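Local coordinates for hydroxyglutarate synthase (Oryza sativa, PDB 6W1K), which catalyses the iron(II)-dependent oxidative decarboxylation of 2-oxoadipate to (R)-2-hydroxyglutarate, a step of lysine breakdown in plant plastids, at residues A[164-176]-A[251-263]. Sequence-based numbering, arbitrary orientation.
Sequences TWEKPIYSDFQVL and FTFADGITESIPR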
ATOM      1  N   THR A 164      -6.499   0.581  17.552  1.00 23.03           N
ATOM      2  CA  THR A 164      -7.120  -0.359  18.489  1.00 24.03           C
ATOM      3  C   THR A 164      -6.452  -0.338  19.867  1.00 24.07           C
ATOM      4  O   THR A 164      -7.100  -0.630  20.879  1.00 25.19           O
ATOM      5  CB  THR A 164      -7.079  -1.784  17.929  1.00 25.15           C
ATOM      6  OG1 THR A 164      -5.721  -2.171  17.679  1.00 24.93           O
ATOM      7  CG2 THR A 164      -7.902  -1.866  16.643  1.00 27.54           C
ATOM      8  N   TRP A 165      -5.186   0.026  19.912  1.00 24.62           N
ATOM      9  CA  TRP A 165      -4.482   0.283  21.161  1.00 23.85           C
ATOM     10  C   TRP A 165      -4.704   1.708  21.662  1.00 24.55           C
ATOM     11  O   TRP A 165      -5.193   2.585  20.952  1.00 23.89           O
ATOM     12  CB  TRP A 165      -3.006   0.028  20.984  1.00 23.60           C
ATOM     13  CG  TRP A 165      -2.392   0.548  19.731  1.00 22.16           C
ATOM     14  CD1 TRP A 165      -2.005   1.823  19.470  1.00 22.56           C
ATOM     15  CD2 TRP A 165      -2.096  -0.219  18.554  1.00 22.63           C
ATOM     16  NE1 TRP A 165      -1.445   1.890  18.205  1.00 21.58           N
ATOM     17  CE2 TRP A 165      -1.518   0.651  17.620  1.00 22.09           C
ATOM     18  CE3 TRP A 165      -2.245  -1.560  18.215  1.00 22.91           C
ATOM     19  CZ2 TRP A 165      -1.084   0.212  16.355  1.00 22.75           C
ATOM     20  CZ3 TRP A 165      -1.823  -1.994  16.941  1.00 23.69           C
ATOM     21  CH2 TRP A 165      -1.253  -1.119  16.049  1.00 23.23           C
ATOM     22  N   GLU A 166      -4.300   1.948  22.905  1.00 25.77           N
ATOM     23  CA  GLU A 166      -4.471   3.279  23.457  1.00 30.04           C
ATOM     24  C   GLU A 166      -3.593   4.264  22.695  1.00 28.27           C
ATOM     25  O   GLU A 166      -2.595   3.889  22.087  1.00 27.08           O
ATOM     26  CB  GLU A 166      -4.121   3.313  24.945  1.00 39.17           C
ATOM     27  CG  GLU A 166      -2.643   3.081  25.257  1.00 51.45           C
ATOM     28  CD  GLU A 166      -2.359   3.154  26.767  1.00 65.08           C
ATOM     29  OE1 GLU A 166      -3.332   3.239  27.551  1.00 62.28           O
ATOM     30  OE2 GLU A 166      -1.170   3.117  27.169  1.00 65.03           O
ATOM     31  N   LYS A 167      -3.974   5.536  22.753  1.00 30.12           N
ATOM     32  CA  LYS A 167      -3.199   6.583  22.100  1.00 35.24           C
ATOM     33  C   LYS A 167      -1.786   6.571  22.669  1.00 32.80           C
ATOM     34  O   LYS A 167      -1.623   6.486  23.883  1.00 30.24           O
ATOM     35  CB  LYS A 167      -3.829   7.951  22.351  1.00 42.49           C
ATOM     36  CG  LYS A 167      -3.595   8.981  21.261  1.00 50.57           C
ATOM     37  CD  LYS A 167      -4.375  10.287  21.530  1.00 57.85           C
ATOM     38  CE  LYS A 167      -5.092  10.781  20.254  1.00 64.17           C
ATOM     39  NZ  LYS A 167      -5.005  12.282  20.044  1.00 67.84           N
ATOM     40  N   PRO A 168      -0.759   6.652  21.836  1.00 34.71           N
ATOM     41  CA  PRO A 168       0.618   6.553  22.351  1.00 34.39           C
ATOM     42  C   PRO A 168       1.074   7.819  23.050  1.00 33.89           C
ATOM     43  O   PRO A 168       0.573   8.917  22.788  1.00 30.76           O
ATOM     44  CB  PRO A 168       1.455   6.322  21.091  1.00 35.80           C
ATOM     45  CG  PRO A 168       0.499   6.238  19.959  1.00 37.28           C
ATOM     46  CD  PRO A 168      -0.825   6.722  20.369  1.00 36.48           C
ATOM     47  N   ILE A 169       2.025   7.646  23.997  1.00 35.37           N
ATOM     48  CA  ILE A 169       2.731   8.775  24.587  1.00 40.74           C
ATOM     49  C   ILE A 169       3.940   9.066  23.714  1.00 33.83           C
ATOM     50  O   ILE A 169       4.520   8.171  23.088  1.00 30.77           O
ATOM     51  CB  ILE A 169       3.145   8.532  26.056  1.00 53.44           C
ATOM     52  CG1 ILE A 169       4.172   7.408  26.128  1.00 50.77           C
ATOM     53  CG2 ILE A 169       1.914   8.181  26.889  1.00 69.47           C
ATOM     54  CD1 ILE A 169       4.576   7.039  27.510  1.00 49.82           C
ATOM     55  N   TYR A 170       4.334  10.337  23.698  1.00 32.24           N
ATOM     56  CA  TYR A 170       5.367  10.783  22.771  1.00 32.91           C
ATOM     57  C   TYR A 170       6.686  10.065  23.036  1.00 32.05           C
ATOM     58  O   TYR A 170       7.397   9.698  22.098  1.00 32.02           O
ATOM     59  CB  TYR A 170       5.558  12.309  22.891  1.00 33.53           C
ATOM     60  CG  TYR A 170       6.553  12.848  21.868  1.00 36.22           C
ATOM     61  CD1 TYR A 170       6.427  12.513  20.543  1.00 38.45           C
ATOM     62  CD2 TYR A 170       7.619  13.675  22.234  1.00 39.11           C
ATOM     63  CE1 TYR A 170       7.340  12.967  19.585  1.00 40.74           C
ATOM     64  CE2 TYR A 170       8.526  14.147  21.275  1.00 41.61           C
ATOM     65  CZ  TYR A 170       8.384  13.780  19.955  1.00 45.36           C
ATOM     66  OH  TYR A 170       9.275  14.240  19.000  1.00 50.77           O
ATOM     67  N   SER A 171       7.040   9.884  24.312  1.00 33.57           N
ATOM     68  CA  SER A 171       8.297   9.231  24.651  1.00 37.13           C
ATOM     69  C   SER A 171       8.395   7.865  23.982  1.00 34.86           C
ATOM     70  O   SER A 171       9.468   7.462  23.523  1.00 34.52           O
ATOM     71  CB  SER A 171       8.428   9.075  26.162  1.00 43.73           C
ATOM     72  OG  SER A 171       7.344   8.342  26.698  1.00 49.87           O
ATOM     73  N   ASP A 172       7.287   7.140  23.907  1.00 32.72           N
ATOM     74  CA  ASP A 172       7.345   5.818  23.294  1.00 31.78           C
ATOM     75  C   ASP A 172       7.550   5.930  21.787  1.00 30.86           C
ATOM     76  O   ASP A 172       8.296   5.142  21.189  1.00 30.75           O
ATOM     77  CB  ASP A 172       6.077   5.032  23.598  1.00 32.11           C
ATOM     78  CG  ASP A 172       5.995   4.525  25.054  1.00 32.32           C
ATOM     79  OD1 ASP A 172       7.033   4.482  25.746  1.00 34.33           O
ATOM     80  OD2 ASP A 172       4.872   4.141  25.478  1.00 32.14           O
ATOM     81  N   PHE A 173       6.842   6.868  21.154  1.00 29.96           N
ATOM     82  CA  PHE A 173       7.046   7.156  19.738  1.00 29.75           C
ATOM     83  C   PHE A 173       8.503   7.525  19.477  1.00 30.78           C
ATOM     84  O   PHE A 173       9.109   7.051  18.514  1.00 31.35           O
ATOM     85  CB  PHE A 173       6.099   8.282  19.325  1.00 29.20           C
ATOM     86  CG  PHE A 173       6.219   8.708  17.880  1.00 29.43           C
ATOM     87  CD1 PHE A 173       6.924   9.833  17.538  1.00 29.93           C
ATOM     88  CD2 PHE A 173       5.583   7.999  16.882  1.00 28.38           C
ATOM     89  CE1 PHE A 173       7.012  10.238  16.198  1.00 29.90           C
ATOM     90  CE2 PHE A 173       5.650   8.406  15.566  1.00 28.55           C
ATOM     91  CZ  PHE A 173       6.375   9.516  15.221  1.00 29.06           C
ATOM     92  N   GLN A 174       9.084   8.340  20.346  1.00 31.53           N
ATOM     93  CA  GLN A 174      10.475   8.735  20.180  1.00 34.80           C
ATOM     94  C   GLN A 174      11.402   7.522  20.182  1.00 35.23           C
ATOM     95  O   GLN A 174      12.303   7.422  19.343  1.00 35.35           O
ATOM     96  CB  GLN A 174      10.880   9.697  21.289  1.00 38.99           C
ATOM     97  CG  GLN A 174      10.620  11.150  21.028  1.00 44.40           C
ATOM     98  CD  GLN A 174      11.060  11.985  22.222  1.00 50.96           C
ATOM     99  OE1 GLN A 174      10.623  11.738  23.354  1.00 48.94           O
ATOM    100  NE2 GLN A 174      11.961  12.942  21.990  1.00 50.55           N
ATOM    101  N   VAL A 175      11.235   6.620  21.158  1.00 35.78           N
ATOM    102  CA  VAL A 175      12.106   5.444  21.266  1.00 36.17           C
ATOM    103  C   VAL A 175      11.975   4.556  20.028  1.00 34.81           C
ATOM    104  O   VAL A 175      12.975   4.068  19.479  1.00 34.04           O
ATOM    105  CB  VAL A 175      11.775   4.665  22.553  1.00 39.38           C
ATOM    106  CG1 VAL A 175      12.473   3.319  22.559  1.00 39.03           C
ATOM    107  CG2 VAL A 175      12.169   5.473  23.790  1.00 40.54           C
ATOM    108  N   LEU A 176      10.749   4.311  19.581  1.00 32.70           N
ATOM    109  CA  LEU A 176      10.572   3.473  18.387  1.00 32.39           C
ATOM    110  C   LEU A 176      11.145   4.150  17.152  1.00 32.85           C
ATOM    111  O   LEU A 176      11.805   3.503  16.330  1.00 33.17           O
ATOM    112  CB  LEU A 176       9.102   3.164  18.186  1.00 31.35           C
ATOM    113  CG  LEU A 176       8.469   2.190  19.176  1.00 31.59           C
ATOM    114  CD1 LEU A 176       6.999   1.984  18.737  1.00 30.70           C
ATOM    115  CD2 LEU A 176       9.221   0.866  19.265  1.00 32.56           C
ATOM    116  N   PHE A 251       0.021  15.607  15.652  1.00 29.99           N
ATOM    117  CA  PHE A 251      -0.636  14.589  16.464  1.00 29.60           C
ATOM    118  C   PHE A 251      -0.476  14.963  17.930  1.00 29.87           C
ATOM    119  O   PHE A 251       0.632  15.257  18.384  1.00 29.71           O
ATOM    120  CB  PHE A 251      -0.039  13.218  16.128  1.00 30.43           C
ATOM    121  CG  PHE A 251      -0.771  12.058  16.736  1.00 34.54           C
ATOM    122  CD1 PHE A 251      -1.917  11.551  16.152  1.00 40.54           C
ATOM    123  CD2 PHE A 251      -0.284  11.448  17.900  1.00 35.45           C
ATOM    124  CE1 PHE A 251      -2.577  10.469  16.735  1.00 43.90           C
ATOM    125  CE2 PHE A 251      -0.919  10.361  18.472  1.00 39.89           C
ATOM    126  CZ  PHE A 251      -2.069   9.876  17.902  1.00 45.68           C
ATOM    127  N   THR A 252      -1.575  14.954  18.674  1.00 31.50           N
ATOM    128  CA  THR A 252      -1.498  15.153  20.120  1.00 33.79           C
ATOM    129  C   THR A 252      -1.398  13.790  20.806  1.00 31.93           C
ATOM    130  O   THR A 252      -2.353  13.010  20.821  1.00 30.72           O
ATOM    131  CB  THR A 252      -2.688  15.976  20.610  1.00 37.38           C
ATOM    132  OG1 THR A 252      -2.606  17.266  19.985  1.00 36.92           O
ATOM    133  CG2 THR A 252      -2.635  16.185  22.146  1.00 38.14           C
ATOM    134  N   PHE A 253      -0.230  13.503  21.354  1.00 30.74           N
ATOM    135  CA  PHE A 253       0.007  12.272  22.080  1.00 30.43           C
ATOM    136  C   PHE A 253      -0.694  12.283  23.446  1.00 30.98           C
ATOM    137  O   PHE A 253      -1.143  13.320  23.958  1.00 31.09           O
ATOM    138  CB  PHE A 253       1.521  12.057  22.210  1.00 28.28           C
ATOM    139  CG  PHE A 253       2.181  11.795  20.889  1.00 27.74           C
ATOM    140  CD1 PHE A 253       2.567  12.850  20.060  1.00 26.65           C
ATOM    141  CD2 PHE A 253       2.400  10.497  20.456  1.00 27.25           C
ATOM    142  CE1 PHE A 253       3.163  12.611  18.847  1.00 26.59           C
ATOM    143  CE2 PHE A 253       2.992  10.253  19.225  1.00 26.44           C
ATOM    144  CZ  PHE A 253       3.365  11.304  18.427  1.00 26.47           C
ATOM    145  N   ALA A 254      -0.772  11.090  24.037  1.00 32.52           N
ATOM    146  CA  ALA A 254      -1.559  10.886  25.240  1.00 34.75           C
ATOM    147  C   ALA A 254      -1.032  11.667  26.424  1.00 37.33           C
ATOM    148  O   ALA A 254      -1.795  11.915  27.363  1.00 38.45           O
ATOM    149  CB  ALA A 254      -1.612   9.405  25.608  1.00 33.67           C
ATOM    150  N   ASP A 255       0.254  12.019  26.441  1.00 39.82           N
ATOM    151  CA  ASP A 255       0.805  12.817  27.533  1.00 43.08           C
ATOM    152  C   ASP A 255       0.678  14.316  27.277  1.00 43.82           C
ATOM    153  O   ASP A 255       1.329  15.103  27.966  1.00 44.49           O
ATOM    154  CB  ASP A 255       2.279  12.446  27.795  1.00 45.64           C
ATOM    155  CG  ASP A 255       3.117  12.264  26.513  1.00 48.66           C
ATOM    156  OD1 ASP A 255       2.622  12.375  25.367  1.00 45.87           O
ATOM    157  OD2 ASP A 255       4.317  11.976  26.668  1.00 49.46           O
ATOM    158  N   GLY A 256      -0.118  14.718  26.272  1.00 46.49           N
ATOM    159  CA  GLY A 256      -0.395  16.115  26.006  1.00 51.64           C
ATOM    160  C   GLY A 256       0.506  16.771  24.977  1.00 58.26           C
ATOM    161  O   GLY A 256       0.203  17.888  24.523  1.00 56.76           O
ATOM    162  N   ILE A 257       1.572  16.098  24.565  1.00 48.16           N
ATOM    163  CA  ILE A 257       2.572  16.678  23.675  1.00 39.21           C
ATOM    164  C   ILE A 257       2.086  16.601  22.237  1.00 35.03           C
ATOM    165  O   ILE A 257       1.649  15.539  21.762  1.00 32.79           O
ATOM    166  CB  ILE A 257       3.918  15.957  23.856  1.00 36.80           C
ATOM    167  CG1 ILE A 257       4.449  16.215  25.266  1.00 37.29           C
ATOM    168  CG2 ILE A 257       4.930  16.394  22.783  1.00 35.51           C
ATOM    169  CD1 ILE A 257       5.608  15.332  25.627  1.00 37.45           C
ATOM    170  N   THR A 258       2.156  17.726  21.529  1.00 35.71           N
ATOM    171  CA  THR A 258       1.776  17.777  20.119  1.00 34.56           C
ATOM    172  C   THR A 258       3.045  17.799  19.277  1.00 35.08           C
ATOM    173  O   THR A 258       3.888  18.686  19.448  1.00 35.75           O
ATOM    174  CB  THR A 258       0.927  19.016  19.816  1.00 34.90           C
ATOM    175  OG1 THR A 258      -0.297  18.950  20.553  1.00 35.74           O
ATOM    176  CG2 THR A 258       0.614  19.097  18.338  1.00 33.77           C
ATOM    177  N   GLU A 259       3.172  16.833  18.372  1.00 33.94           N
ATOM    178  CA  GLU A 259       4.379  16.712  17.565  1.00 34.07           C
ATOM    179  C   GLU A 259       4.014  16.167  16.197  1.00 30.60           C
ATOM    180  O   GLU A 259       2.935  15.604  15.999  1.00 28.76           O
ATOM    181  CB  GLU A 259       5.418  15.805  18.239  1.00 39.64           C
ATOM    182  CG  GLU A 259       6.438  16.605  19.031  1.00 45.84           C
ATOM    183  CD  GLU A 259       7.352  17.410  18.097  1.00 51.50           C
ATOM    184  OE1 GLU A 259       7.538  17.005  16.911  1.00 53.72           O
ATOM    185  OE2 GLU A 259       7.842  18.463  18.535  1.00 52.94           O
ATOM    186  N   SER A 260       4.941  16.327  15.253  1.00 28.96           N
ATOM    187  CA  SER A 260       4.692  15.925  13.868  1.00 30.23           C
ATOM    188  C   SER A 260       4.808  14.413  13.715  1.00 28.27           C
ATOM    189  O   SER A 260       5.709  13.793  14.279  1.00 29.27           O
ATOM    190  CB  SER A 260       5.682  16.632  12.938  1.00 34.09           C
ATOM    191  OG  SER A 260       5.404  16.340  11.582  1.00 37.72           O
ATOM    192  N   ILE A 261       3.911  13.819  12.924  1.00 26.90           N
ATOM    193  CA  ILE A 261       3.998  12.397  12.608  1.00 25.93           C
ATOM    194  C   ILE A 261       3.837  12.210  11.087  1.00 27.13           C
ATOM    195  O   ILE A 261       3.184  13.018  10.417  1.00 25.61           O
ATOM    196  CB  ILE A 261       2.897  11.551  13.309  1.00 27.07           C
ATOM    197  CG1 ILE A 261       1.506  12.023  12.882  1.00 26.88           C
ATOM    198  CG2 ILE A 261       3.027  11.543  14.809  1.00 27.70           C
ATOM    199  CD1 ILE A 261       0.375  11.032  13.078  1.00 27.71           C
ATOM    200  N   PRO A 262       4.322  11.092  10.565  1.00 28.41           N
ATOM    201  CA  PRO A 262       4.014  10.740   9.168  1.00 28.14           C
ATOM    202  C   PRO A 262       2.625  10.127   9.003  1.00 26.25           C
ATOM    203  O   PRO A 262       2.172   9.314   9.811  1.00 24.71           O
ATOM    204  CB  PRO A 262       5.105   9.714   8.823  1.00 29.77           C
ATOM    205  CG  PRO A 262       5.388   9.028  10.146  1.00 30.82           C
ATOM    206  CD  PRO A 262       5.275  10.149  11.182  1.00 30.72           C
ATOM    207  N   ARG A 263       1.931  10.568   7.956  1.00 26.29           N
ATOM    208  CA  ARG A 263       0.729   9.879   7.500  1.00 26.48           C
ATOM    209  C   ARG A 263       1.125   9.034   6.283  1.00 26.55           C
ATOM    210  O   ARG A 263       2.164   8.350   6.305  1.00 25.75           O
ATOM    211  CB  ARG A 263      -0.397  10.876   7.221  1.00 28.06           C
ATOM    212  CG  ARG A 263      -0.923  11.589   8.496  1.00 29.64           C
ATOM    213  CD  ARG A 263      -1.541  10.611   9.471  1.00 32.72           C
ATOM    214  NE  ARG A 263      -2.468  11.215  10.414  1.00 35.37           N
ATOM    215  CZ  ARG A 263      -2.964  10.578  11.471  1.00 40.38           C
ATOM    216  NH1 ARG A 263      -2.600   9.323  11.729  1.00 38.85           N
ATOM    217  NH2 ARG A 263      -3.814  11.195  12.276  1.00 43.26           N
TER
HETATM  218  O   HOH W   1      -4.042  14.355  17.512  1.00 40.59           O
HETATM  219  O   HOH W   2       6.784  11.860  26.731  1.00 49.46           O
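Phe253 and Tyr170 meet where a β-hairpin turn docks against helix 170-179. The tightly packed part is built on the Phe253 ring: Tyr170 CA makes a CH-pi contact with one face, while Phe251 CD2 covers the opposite one. With CG anti to the backbone N (chi1 179°), the Phe173 ring is carried toward the hairpin, where Phe253 CZ lies over one face and Phe173 CZ touches Ile261 CG2. Tyr170 slants against Phe253, the ring planes 55° apart, and lies between Glu259 CG on one face and Gln174 CG on the other. With an alanine in place of Tyr170, Glu259 CG and Ile257 CG2 would probably lose their packing and a gap open beside Phe253 CE1.

One backbone bond and one carboxylate pin the turn. Ala254 N gives a nearly straight 2.8 Å bond to Pro168 O, and Tyr170 N meets Asp255 OD1 from the syn side, though 30° out of the carboxylate plane (3.1 Å). The solvent side is looser: bent at chi3 and chi4, the Lys167 chain brings NZ over the face of Phe251 in a cation-pi contact and bonds Thr252 O (2.9 Å from NZ), while a water donating to Asp255 OD2 is only weakly bonded by Ser171 N. Toward the periphery of the fold, a helix N-terminus thus docks on a β-hairpin with a type I turn (Phe253-Gly256) through an aromatic cluster.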